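Local structure of probable fumarate reductase Ifc3 (1QO8) at residues A[81-86]-A[367-372]; A[327-332]-A[493-498]; A[171-176]-A[224-229]. The protein reduces fumarate to succinate, essentially in that direction alone, with one FAD and four covalently bound c-type hemes per subunit. All coordinates share one frame; numbering follows the deposited sequence.

Contact 1 (A[81-86]-A[367-372]); sequences ECHSFD and SRILIS. With HEM (protoporphyrin IX containing Fe), chain C.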
loop_
_atom_site.group_PDB
_atom_site.type_symbol
_atom_site.label_atom_id
_atom_site.label_comp_id
_atom_site.label_asym_id
_atom_site.label_seq_id
_atom_site.Cartn_x
_atom_site.Cartn_y
_atom_site.Cartn_z
ATOM N N GLU A 81 5.325 -14.849 -25.729
ATOM C CA GLU A 81 4.914 -14.352 -24.435
ATOM C C GLU A 81 4.845 -12.800 -24.450
ATOM O O GLU A 81 4.288 -12.150 -23.575
ATOM C CB GLU A 81 6.001 -14.715 -23.414
ATOM C CG GLU A 81 6.005 -16.231 -23.051
ATOM C CD GLU A 81 4.756 -16.474 -22.215
ATOM O OE1 GLU A 81 4.122 -15.489 -21.762
ATOM O OE2 GLU A 81 4.277 -17.596 -22.012
ATOM N N CYS A 82 5.610 -12.249 -25.407
ATOM C CA CYS A 82 5.709 -10.831 -25.611
ATOM C C CYS A 82 5.335 -10.380 -27.011
ATOM O O CYS A 82 4.607 -9.359 -27.085
ATOM C CB CYS A 82 7.080 -10.282 -25.316
ATOM S SG CYS A 82 7.678 -10.813 -23.698
ATOM N N HIS A 83 5.709 -11.147 -28.025
ATOM C CA HIS A 83 5.427 -10.722 -29.396
ATOM C C HIS A 83 4.186 -11.413 -29.906
ATOM O O HIS A 83 3.573 -12.262 -29.235
ATOM C CB HIS A 83 6.564 -10.982 -30.349
ATOM C CG HIS A 83 7.908 -10.406 -30.028
ATOM N ND1 HIS A 83 8.259 -9.071 -30.361
ATOM C CD2 HIS A 83 8.979 -10.901 -29.435
ATOM C CE1 HIS A 83 9.520 -8.863 -29.977
ATOM N NE2 HIS A 83 10.035 -9.984 -29.347
ATOM N N SER A 84 3.827 -11.207 -31.165
ATOM C CA SER A 84 2.733 -12.072 -31.667
ATOM C C SER A 84 3.099 -12.547 -33.059
ATOM O O SER A 84 2.286 -12.396 -33.951
ATOM C CB SER A 84 1.395 -11.369 -31.512
ATOM O OG SER A 84 0.276 -12.268 -31.375
ATOM N N PHE A 85 4.329 -13.034 -33.302
ATOM C CA PHE A 85 4.692 -13.503 -34.632
ATOM C C PHE A 85 3.706 -14.570 -35.093
ATOM O O PHE A 85 3.184 -15.245 -34.217
ATOM C CB PHE A 85 6.104 -14.038 -34.701
ATOM C CG PHE A 85 7.134 -13.102 -34.129
ATOM C CD1 PHE A 85 7.269 -11.778 -34.563
ATOM C CD2 PHE A 85 7.975 -13.511 -33.150
ATOM C CE1 PHE A 85 8.248 -10.971 -34.010
ATOM C CE2 PHE A 85 8.939 -12.722 -32.603
ATOM C CZ PHE A 85 9.119 -11.439 -33.032
ATOM N N ASP A 86 3.462 -14.677 -36.396
ATOM C CA ASP A 86 2.511 -15.685 -36.866
ATOM C C ASP A 86 3.382 -16.839 -37.438
ATOM O O ASP A 86 4.258 -16.578 -38.267
ATOM C CB ASP A 86 1.690 -15.083 -38.000
ATOM C CG ASP A 86 0.784 -16.052 -38.718
ATOM O OD1 ASP A 86 0.225 -16.995 -38.131
ATOM O OD2 ASP A 86 0.558 -15.925 -39.937
ATOM N N SER A 367 1.504 -7.324 -29.521
ATOM C CA SER A 367 2.941 -7.361 -29.256
ATOM C C SER A 367 3.259 -6.309 -28.203
ATOM O O SER A 367 3.205 -5.068 -28.398
ATOM C CB SER A 367 3.665 -7.309 -30.557
ATOM O OG SER A 367 5.061 -7.309 -30.686
ATOM N N ARG A 368 3.637 -6.739 -26.989
ATOM C CA ARG A 368 3.630 -5.837 -25.831
ATOM C C ARG A 368 4.854 -4.996 -25.767
ATOM O O ARG A 368 5.680 -4.959 -24.848
ATOM C CB ARG A 368 3.303 -6.561 -24.513
ATOM C CG ARG A 368 1.915 -7.206 -24.519
ATOM C CD ARG A 368 1.556 -7.928 -23.178
ATOM N NE ARG A 368 2.547 -8.928 -22.795
ATOM C CZ ARG A 368 3.584 -8.827 -21.988
ATOM N NH1 ARG A 368 3.993 -7.747 -21.262
ATOM N NH2 ARG A 368 4.322 -9.965 -21.834
ATOM N N ILE A 369 5.050 -4.196 -26.811
ATOM C CA ILE A 369 6.247 -3.350 -26.909
ATOM C C ILE A 369 5.754 -1.887 -26.907
ATOM O O ILE A 369 4.628 -1.675 -27.381
ATOM C CB ILE A 369 6.761 -3.793 -28.302
ATOM C CG1 ILE A 369 7.684 -5.005 -28.110
ATOM C CG2 ILE A 369 7.353 -2.670 -29.139
ATOM C CD1 ILE A 369 8.068 -5.629 -29.432
ATOM N N LEU A 370 6.491 -0.948 -26.434
ATOM C CA LEU A 370 6.257 0.466 -26.385
ATOM C C LEU A 370 6.026 1.013 -27.831
ATOM O O LEU A 370 6.858 0.702 -28.703
ATOM C CB LEU A 370 7.418 1.217 -25.749
ATOM C CG LEU A 370 7.874 1.028 -24.293
ATOM C CD1 LEU A 370 8.354 2.348 -23.651
ATOM C CD2 LEU A 370 6.873 0.454 -23.318
ATOM N N ILE A 371 4.876 1.544 -28.149
ATOM C CA ILE A 371 4.791 2.399 -29.385
ATOM C C ILE A 371 5.150 3.801 -28.951
ATOM O O ILE A 371 4.509 4.422 -28.116
ATOM C CB ILE A 371 3.453 2.224 -30.079
ATOM C CG1 ILE A 371 3.414 0.781 -30.634
ATOM C CG2 ILE A 371 3.356 3.163 -31.310
ATOM C CD1 ILE A 371 2.499 -0.043 -29.785
ATOM N N SER A 372 6.316 4.260 -29.382
ATOM C CA SER A 372 6.836 5.545 -29.118
ATOM C C SER A 372 5.825 6.686 -29.438
ATOM O O SER A 372 5.091 6.684 -30.427
ATOM C CB SER A 372 8.066 5.789 -30.038
ATOM O OG SER A 372 8.522 7.078 -29.657
HETATM C CHA HEM C . 12.559 -6.625 -29.941
HETATM C CHB HEM C . 12.374 -11.037 -31.960
HETATM C CHC HEM C . 11.435 -12.729 -27.534
HETATM C CHD HEM C . 10.459 -8.257 -25.932
HETATM C C1A HEM C . 12.669 -7.618 -30.877
HETATM C C2A HEM C . 13.173 -7.555 -32.239
HETATM C C3A HEM C . 13.129 -8.763 -32.782
HETATM C C4A HEM C . 12.552 -9.657 -31.773
HETATM C CMA HEM C . 13.501 -9.259 -34.200
HETATM C CAA HEM C . 13.616 -6.227 -32.934
HETATM C CBA HEM C . 15.135 -5.978 -32.874
HETATM C CGA HEM C . 15.541 -5.625 -31.463
HETATM O O1A HEM C . 16.356 -6.448 -30.927
HETATM O O2A HEM C . 15.066 -4.581 -30.915
HETATM C C1B HEM C . 12.284 -11.899 -30.875
HETATM C C2B HEM C . 12.507 -13.339 -30.899
HETATM C C3B HEM C . 12.282 -13.776 -29.674
HETATM C C4B HEM C . 11.885 -12.680 -28.830
HETATM C CMB HEM C . 12.972 -14.053 -32.158
HETATM C CAB HEM C . 12.494 -15.215 -29.036
HETATM C CBB HEM C . 13.345 -16.087 -29.584
HETATM C C1C HEM C . 10.995 -11.710 -26.723
HETATM C C2C HEM C . 10.563 -11.787 -25.333
HETATM C C3C HEM C . 10.337 -10.550 -24.902
HETATM C C4C HEM C . 10.616 -9.642 -25.988
HETATM C CMC HEM C . 10.412 -13.140 -24.628
HETATM C CAC HEM C . 9.915 -9.997 -23.492
HETATM C CBC HEM C . 10.340 -10.543 -22.356
HETATM C C1D HEM C . 10.987 -7.414 -26.874
HETATM C C2D HEM C . 11.061 -5.944 -26.737
HETATM C C3D HEM C . 11.650 -5.505 -27.836
HETATM C C4D HEM C . 11.962 -6.628 -28.696
HETATM C CMD HEM C . 10.523 -5.176 -25.512
HETATM C CAD HEM C . 11.969 -4.018 -28.234
HETATM C CBD HEM C . 11.009 -3.501 -29.277
HETATM C CGD HEM C . 11.218 -2.069 -29.834
HETATM O O1D HEM C . 11.530 -1.143 -29.061
HETATM O O2D HEM C . 11.057 -1.868 -31.054
HETATM N NA HEM C . 12.364 -8.952 -30.615
HETATM N NB HEM C . 11.874 -11.535 -29.608
HETATM N NC HEM C . 11.021 -10.380 -27.086
HETATM N ND HEM C . 11.531 -7.796 -28.067
HETATM FE FE HEM C . 11.779 -9.677 -28.813
HETATM O O HOH W 1 1.545 -11.062 -24.412
#

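Contact 2 (A[327-332]-A[493-498]); sequences DMTSSN and KVAPGI. With FAD (flavin-adenine dinucleotide), chain G.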
loop_
_atom_site.group_PDB
_atom_site.type_symbol
_atom_site.label_atom_id
_atom_site.label_comp_id
_atom_site.label_asym_id
_atom_site.label_seq_id
_atom_site.Cartn_x
_atom_site.Cartn_y
_atom_site.Cartn_z
ATOM N N ASP A 327 -6.957 -2.115 -15.880
ATOM C CA ASP A 327 -7.248 -2.587 -17.231
ATOM C C ASP A 327 -6.131 -2.213 -18.210
ATOM O O ASP A 327 -6.325 -2.355 -19.396
ATOM C CB ASP A 327 -8.571 -1.915 -17.703
ATOM C CG ASP A 327 -9.772 -2.427 -16.919
ATOM O OD1 ASP A 327 -10.059 -3.651 -16.926
ATOM O OD2 ASP A 327 -10.500 -1.662 -16.243
ATOM N N MET A 328 -4.986 -1.693 -17.770
ATOM C CA MET A 328 -3.848 -1.474 -18.620
ATOM C C MET A 328 -3.204 -2.821 -19.027
ATOM O O MET A 328 -3.443 -3.767 -18.322
ATOM C CB MET A 328 -2.861 -0.667 -17.762
ATOM C CG MET A 328 -3.393 0.787 -17.534
ATOM S SD MET A 328 -1.993 1.713 -17.010
ATOM C CE MET A 328 -2.793 3.438 -17.001
ATOM N N THR A 329 -2.434 -2.908 -20.111
ATOM C CA THR A 329 -1.542 -3.995 -20.359
ATOM C C THR A 329 -0.231 -3.810 -19.558
ATOM O O THR A 329 -0.244 -3.110 -18.561
ATOM C CB THR A 329 -0.973 -4.006 -21.819
ATOM O OG1 THR A 329 -1.471 -3.026 -22.687
ATOM C CG2 THR A 329 -0.872 -5.416 -22.229
ATOM N N SER A 330 0.926 -4.253 -20.106
ATOM C CA SER A 330 2.162 -3.949 -19.375
ATOM C C SER A 330 3.204 -4.153 -20.441
ATOM O O SER A 330 2.933 -5.004 -21.304
ATOM C CB SER A 330 2.417 -5.043 -18.233
ATOM O OG SER A 330 3.804 -4.693 -17.806
ATOM N N SER A 331 4.350 -3.555 -20.394
ATOM C CA SER A 331 5.385 -3.889 -21.321
ATOM C C SER A 331 6.320 -4.970 -20.726
ATOM O O SER A 331 7.380 -5.101 -21.268
ATOM C CB SER A 331 6.163 -2.564 -21.387
ATOM O OG SER A 331 6.490 -2.435 -19.995
ATOM N N ASN A 332 6.105 -5.431 -19.489
ATOM C CA ASN A 332 7.063 -6.221 -18.746
ATOM C C ASN A 332 7.255 -7.639 -19.253
ATOM O O ASN A 332 6.322 -8.247 -19.743
ATOM C CB ASN A 332 6.605 -6.398 -17.268
ATOM C CG ASN A 332 6.778 -5.059 -16.534
ATOM O OD1 ASN A 332 7.047 -5.101 -15.347
ATOM N ND2 ASN A 332 6.798 -3.940 -17.280
ATOM N N LYS A 493 -2.392 -1.755 -32.746
ATOM C CA LYS A 493 -3.317 -1.731 -31.604
ATOM C C LYS A 493 -2.620 -1.425 -30.297
ATOM O O LYS A 493 -1.566 -2.008 -30.041
ATOM C CB LYS A 493 -4.054 -3.070 -31.556
ATOM C CG LYS A 493 -5.193 -3.135 -30.524
ATOM C CD LYS A 493 -5.785 -4.552 -30.777
ATOM C CE LYS A 493 -7.116 -4.828 -30.195
ATOM N NZ LYS A 493 -7.495 -6.285 -30.533
ATOM N N VAL A 494 -3.029 -0.371 -29.549
ATOM C CA VAL A 494 -2.296 0.008 -28.321
ATOM C C VAL A 494 -3.172 0.248 -27.127
ATOM O O VAL A 494 -4.381 0.348 -27.230
ATOM C CB VAL A 494 -1.481 1.288 -28.542
ATOM C CG1 VAL A 494 -0.594 1.111 -29.779
ATOM C CG2 VAL A 494 -2.438 2.496 -28.776
ATOM N N ALA A 495 -2.621 0.303 -25.932
ATOM C CA ALA A 495 -3.264 0.570 -24.678
ATOM C C ALA A 495 -2.185 0.963 -23.698
ATOM O O ALA A 495 -0.998 0.666 -23.835
ATOM C CB ALA A 495 -4.076 -0.662 -24.266
ATOM N N PRO A 496 -2.515 1.863 -22.761
ATOM C CA PRO A 496 -1.521 2.191 -21.758
ATOM C C PRO A 496 -1.092 0.889 -21.046
ATOM O O PRO A 496 -1.864 -0.024 -20.897
ATOM C CB PRO A 496 -2.240 3.129 -20.793
ATOM C CG PRO A 496 -3.583 3.346 -21.341
ATOM C CD PRO A 496 -3.867 2.301 -22.451
ATOM N N GLY A 497 0.201 0.847 -20.664
ATOM C CA GLY A 497 0.711 -0.379 -20.070
ATOM C C GLY A 497 1.441 -0.011 -18.749
ATOM O O GLY A 497 2.212 0.941 -18.741
ATOM N N ILE A 498 1.244 -0.899 -17.776
ATOM C CA ILE A 498 2.136 -0.861 -16.609
ATOM C C ILE A 498 3.533 -1.099 -17.083
ATOM O O ILE A 498 3.861 -1.997 -17.874
ATOM C CB ILE A 498 1.640 -1.880 -15.511
ATOM C CG1 ILE A 498 0.289 -1.202 -15.061
ATOM C CG2 ILE A 498 2.577 -1.806 -14.323
ATOM C CD1 ILE A 498 -0.698 -2.213 -14.583
HETATM P PA FAD G . 14.478 -7.847 -13.330
HETATM O O1A FAD G . 15.435 -7.589 -14.453
HETATM O O2A FAD G . 13.151 -7.990 -13.564
HETATM O O5B FAD G . 14.822 -9.338 -12.971
HETATM C C5B FAD G . 14.275 -10.030 -11.774
HETATM C C4B FAD G . 14.664 -11.588 -11.889
HETATM O O4B FAD G . 14.067 -12.181 -10.634
HETATM C C3B FAD G . 13.857 -12.292 -13.029
HETATM O O3B FAD G . 14.525 -12.896 -14.043
HETATM C C2B FAD G . 12.675 -13.027 -12.296
HETATM O O2B FAD G . 12.222 -14.246 -12.934
HETATM C C1B FAD G . 13.380 -13.426 -11.055
HETATM N N9A FAD G . 12.472 -13.675 -9.928
HETATM C C8A FAD G . 11.313 -13.017 -9.600
HETATM N N7A FAD G . 10.690 -13.577 -8.600
HETATM C C5A FAD G . 11.472 -14.668 -8.231
HETATM C C6A FAD G . 11.291 -15.739 -7.255
HETATM N N6A FAD G . 10.274 -15.823 -6.442
HETATM N N1A FAD G . 12.320 -16.621 -7.196
HETATM C C2A FAD G . 13.371 -16.626 -8.084
HETATM N N3A FAD G . 13.602 -15.685 -9.027
HETATM C C4A FAD G . 12.600 -14.766 -9.054
HETATM N N1 FAD G . 15.060 1.378 -17.152
HETATM C C2 FAD G . 16.107 2.115 -17.413
HETATM O O2 FAD G . 16.761 2.750 -16.653
HETATM N N3 FAD G . 16.634 2.255 -18.733
HETATM C C4 FAD G . 15.963 1.541 -19.721
HETATM O O4 FAD G . 16.318 1.647 -20.861
HETATM C C4X FAD G . 14.758 0.777 -19.408
HETATM N N5 FAD G . 14.085 0.148 -20.384
HETATM C C5X FAD G . 13.014 -0.629 -20.100
HETATM C C6 FAD G . 12.368 -1.271 -21.166
HETATM C C7 FAD G . 11.282 -2.074 -20.910
HETATM C C7M FAD G . 10.540 -2.796 -21.989
HETATM C C8 FAD G . 10.872 -2.260 -19.540
HETATM C C8M FAD G . 9.735 -3.190 -19.243
HETATM C C9 FAD G . 11.522 -1.658 -18.494
HETATM C C9A FAD G . 12.599 -0.836 -18.728
HETATM N N10 FAD G . 13.324 -0.137 -17.741
HETATM C C10 FAD G . 14.369 0.651 -18.035
HETATM C "C1'" FAD G . 13.218 -0.560 -16.309
HETATM C "C2'" FAD G . 14.458 -1.436 -15.924
HETATM O "O2'" FAD G . 14.614 -2.253 -17.132
HETATM C "C3'" FAD G . 13.940 -2.431 -14.857
HETATM O "O3'" FAD G . 13.445 -1.731 -13.708
HETATM C "C4'" FAD G . 15.207 -3.072 -14.197
HETATM O "O4'" FAD G . 15.789 -3.867 -15.275
HETATM C "C5'" FAD G . 14.665 -4.074 -13.116
HETATM O "O5'" FAD G . 15.916 -4.958 -12.805
HETATM P P FAD G . 15.916 -6.010 -11.679
HETATM O O1P FAD G . 17.315 -6.580 -11.701
HETATM O O2P FAD G . 15.436 -5.312 -10.572
HETATM O O3P FAD G . 14.846 -6.909 -12.063
#

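Contact 3 (A[171-176]-A[224-229]); sequences GTKQQT and NLDDLK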
loop_
_atom_site.group_PDB
_atom_site.type_symbol
_atom_site.label_atom_id
_atom_site.label_comp_id
_atom_site.label_asym_id
_atom_site.label_seq_id
_atom_site.Cartn_x
_atom_site.Cartn_y
_atom_site.Cartn_z
ATOM N N GLY A 171 29.933 11.895 -14.927
ATOM C CA GLY A 171 31.385 11.835 -14.774
ATOM C C GLY A 171 32.016 10.720 -15.575
ATOM O O GLY A 171 33.041 10.183 -15.153
ATOM N N THR A 172 31.469 10.311 -16.706
ATOM C CA THR A 172 32.131 9.177 -17.395
ATOM C C THR A 172 33.079 9.686 -18.459
ATOM O O THR A 172 33.078 10.809 -18.975
ATOM C CB THR A 172 31.117 8.208 -18.030
ATOM O OG1 THR A 172 30.439 8.929 -19.058
ATOM C CG2 THR A 172 30.136 7.674 -16.993
ATOM N N LYS A 173 33.923 8.767 -18.904
ATOM C CA LYS A 173 34.788 9.104 -20.048
ATOM C C LYS A 173 33.926 9.270 -21.290
ATOM O O LYS A 173 34.358 10.023 -22.183
ATOM C CB LYS A 173 35.863 8.044 -20.134
ATOM C CG LYS A 173 35.380 6.693 -20.591
ATOM C CD LYS A 173 36.559 5.764 -20.805
ATOM C CE LYS A 173 36.193 4.385 -21.283
ATOM N NZ LYS A 173 35.957 4.284 -22.742
ATOM N N GLN A 174 32.727 8.683 -21.434
ATOM C CA GLN A 174 31.918 8.983 -22.627
ATOM C C GLN A 174 31.420 10.445 -22.604
ATOM O O GLN A 174 31.277 11.096 -23.648
ATOM C CB GLN A 174 30.731 8.057 -22.866
ATOM C CG GLN A 174 31.024 6.608 -23.195
ATOM C CD GLN A 174 31.534 5.782 -22.036
ATOM O OE1 GLN A 174 31.587 6.136 -20.840
ATOM N NE2 GLN A 174 31.957 4.571 -22.358
ATOM N N GLN A 175 31.228 10.990 -21.401
ATOM C CA GLN A 175 30.810 12.376 -21.309
ATOM C C GLN A 175 32.024 13.240 -21.665
ATOM O O GLN A 175 31.779 14.190 -22.402
ATOM C CB GLN A 175 30.144 12.748 -20.003
ATOM C CG GLN A 175 28.725 12.210 -19.786
ATOM C CD GLN A 175 28.142 12.667 -18.462
ATOM O OE1 GLN A 175 28.854 12.641 -17.478
ATOM N NE2 GLN A 175 26.901 13.122 -18.391
ATOM N N THR A 176 33.243 12.884 -21.301
ATOM C CA THR A 176 34.364 13.764 -21.565
ATOM C C THR A 176 34.768 13.692 -23.055
ATOM O O THR A 176 35.321 14.638 -23.577
ATOM C CB THR A 176 35.677 13.532 -20.794
ATOM O OG1 THR A 176 36.311 12.402 -21.393
ATOM C CG2 THR A 176 35.491 13.325 -19.326
ATOM N N ASN A 224 29.850 -2.959 -24.006
ATOM C CA ASN A 224 30.085 -1.673 -24.659
ATOM C C ASN A 224 28.953 -0.701 -24.267
ATOM O O ASN A 224 27.797 -0.954 -24.497
ATOM C CB ASN A 224 30.235 -1.846 -26.167
ATOM C CG ASN A 224 30.546 -0.511 -26.848
ATOM O OD1 ASN A 224 29.755 0.428 -26.905
ATOM N ND2 ASN A 224 31.757 -0.410 -27.439
ATOM N N LEU A 225 29.249 0.456 -23.717
ATOM C CA LEU A 225 28.290 1.531 -23.473
ATOM C C LEU A 225 28.904 2.842 -23.970
ATOM O O LEU A 225 28.986 3.832 -23.261
ATOM C CB LEU A 225 27.941 1.605 -21.981
ATOM C CG LEU A 225 27.327 0.319 -21.357
ATOM C CD1 LEU A 225 27.367 0.428 -19.848
ATOM C CD2 LEU A 225 25.945 0.117 -21.961
ATOM N N ASP A 226 29.341 2.876 -25.241
ATOM C CA ASP A 226 29.944 4.105 -25.755
ATOM C C ASP A 226 28.993 5.155 -26.287
ATOM O O ASP A 226 29.457 6.307 -26.467
ATOM C CB ASP A 226 31.012 3.779 -26.843
ATOM C CG ASP A 226 32.284 3.204 -26.261
ATOM O OD1 ASP A 226 32.674 3.331 -25.080
ATOM O OD2 ASP A 226 33.019 2.531 -27.008
ATOM N N ASP A 227 27.766 4.862 -26.702
ATOM C CA ASP A 227 26.866 5.863 -27.235
ATOM C C ASP A 227 26.303 6.697 -26.080
ATOM O O ASP A 227 25.989 6.164 -25.016
ATOM C CB ASP A 227 25.783 5.283 -28.104
ATOM C CG ASP A 227 24.631 6.045 -28.729
ATOM O OD1 ASP A 227 23.560 6.342 -28.118
ATOM O OD2 ASP A 227 24.617 6.291 -29.980
ATOM N N LEU A 228 26.269 8.015 -26.277
ATOM C CA LEU A 228 25.804 8.939 -25.248
ATOM C C LEU A 228 24.629 9.757 -25.776
ATOM O O LEU A 228 24.752 10.459 -26.789
ATOM C CB LEU A 228 26.912 9.893 -24.775
ATOM C CG LEU A 228 26.508 10.898 -23.698
ATOM C CD1 LEU A 228 26.240 10.251 -22.345
ATOM C CD2 LEU A 228 27.577 11.985 -23.470
ATOM N N LYS A 229 23.496 9.719 -25.104
ATOM C CA LYS A 229 22.312 10.430 -25.480
ATOM C C LYS A 229 21.645 11.012 -24.212
ATOM O O LYS A 229 22.004 10.744 -23.066
ATOM C CB LYS A 229 21.201 9.602 -26.182
ATOM C CG LYS A 229 21.589 9.209 -27.621
ATOM C CD LYS A 229 20.347 8.746 -28.381
ATOM C CE LYS A 229 20.575 8.741 -29.893
ATOM N NZ LYS A 229 21.276 7.464 -30.266
#

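Contact 1 (A[81-86]-A[367-372])
Glu81 O is the best-held polar atom and is gripped twice: Arg368 NH2 donates to it at 2.8 Å, and a water donates at longer range while accepting from Arg368 NE. Both the carbonyl oxygen and the water lie at the edge of the guanidinium, near its plane, and NH2 arrives in the plane of the carbonyl. With chi2 extended, a bend at chi3 (-55°) turns the group back onto this oxygen. The other side of the same guanidinium is held too, NH1 bonding to Ser330 O and Asn332 O. At the next carbonyl, Cys82 O, the backbone N of Arg368 donates at 2.8 Å, nearly along the C=O axis, from the centre of an inverse gamma turn closed by Ile369 N on Ser367 O. Cys82 SG stands 2.4 Å from HEM CAC, consistent with the thioether link of a c-type heme. His83 NE2 ligates the iron opposite His59, and its ring is confined on several sides. Phe85 CZ lies over one face near the rim, Ser367 OG sits at the edge 3.7 Å from His83 ND1, and Ile369 CD1 crosses obliquely at 3.6 Å from ND1 while also meeting HEM CBD. Here, then, the cytochrome and flavoprotein parts meet around a bis-histidine c-type heme, with a loop of the flavin-binding part packed against the heme-binding Cys82-His83 pair.

Contact 2 (A[327-332]-A[493-498])
A short parallel bridge at the flavin pocket joins residues 327-332 to the long strand 489-505, pairing Thr329 with Gly497 and Ser330 with Ile498. Thr329 N donates to Pro496 O at 3.0 Å in the carbonyl plane, and Thr329 O takes Ile498 N at 2.8 Å from above its plane. The CA atoms of Ser330 and Gly497 are 3.9 Å apart; a side chain on Gly497 would crowd the Ser330 backbone.

Ile498 O is held by two donors. Ser331 N comes nearly along the C=O axis, whereas Ser330 OG, at 2.7 Å, lies 40° out of the carbonyl plane. With OG anti to its own backbone N (chi1 170°), Ser330 can also accept from Asn332 N at 2.9 Å, closing an ST turn. That turn carries the chain to the cofactor: Ser331 OG approaches FAD C8M to 3.4 Å and is bonded to His499 ND1, while Asn332 ND2 also nears the methyl and donates to His499 O. His499 probably binds succinate, as in related enzymes, so Ser331 is probably a second-shell residue of the substrate site.

At the other end of the bridge the packing is apolar. Met328, extended beyond CG, crosses Pro496 at about a right angle, its CE 3.8 Å from Pro496 CB, and its CB faces Ile498 CD1; helix 397-405 lies against the same proline. A short parallel pairing thus delivers the ST turn of 330-332, with Ser331 and Asn332, to the dimethylbenzene end of the flavin, as part of the FAD pocket wall.

Contact 3 (A[171-176]-A[224-229])
The first turn of helix 173-177 packs here against the approach to strand 227-229, an outermost strand of a small antiparallel sheet in the flavoprotein part. Gln174 does the polar work. Its chain leaves with CG anti to the carbonyl carbon and bends at chi2 (72°), laying CG 3.4 Å from Leu225 O and carrying NE2 to Asp226 OD1 at 3.1 Å. The acceptor lies near the amide plane and uses its anti lone pair, with amide and carboxylate turned 37° apart. NE2 also donates to Glu219 OE2, so one amide nitrogen serves two carboxylates. Lys173 NZ, 4.1 Å from Asp226 OD1, is too distant for a salt bridge but would probably offset some of that negative charge. An alanine at Gln174 would remove both hydrogen bonds of the amide nitrogen and would probably loosen the helix start from the loop 224-226. Asp226 is itself set by an Asx turn, Asn224 OD1 accepting from Asp226 N at 3.0 Å, and Asp226 with Asp227 forms a classic beta bulge opposite Arg241. The helix begins at the N-cap Thr172, whose OG1 accepts from Gln175 N at 3.2 Å. Farther along, Leu228 CD2 rests 3.9 Å from Gln175 CG, the two side chains crossing at about a right angle. The end of Gln175 turns to other partners: OE1 accepts from Gly171 N, and NE2 donates to Asp182 and to Asp237 O.

How the contacts relate
Contacts 1 and 2 adjoin, their centres about 11 Å apart, and their segments alternate along the chain: 81-86, 327-332, 367-372, 493-498. Arg368 bridges them, and Ile371 packs on Val494 of strand 489-505. One cluster thus connects the heme-bearing part to the mixed sheet and flavin pocket, consistent with electrons passing from heme to FAD. Contact 3 lies about 30 Å from contact 1 and 32 Å from contact 2, centre to centre, without touching either. It falls between the two segments of contact 1 in sequence and closes before contact 2 opens, joining helix 173-177 to an outer strand of a separate small antiparallel sheet in the flavoprotein part.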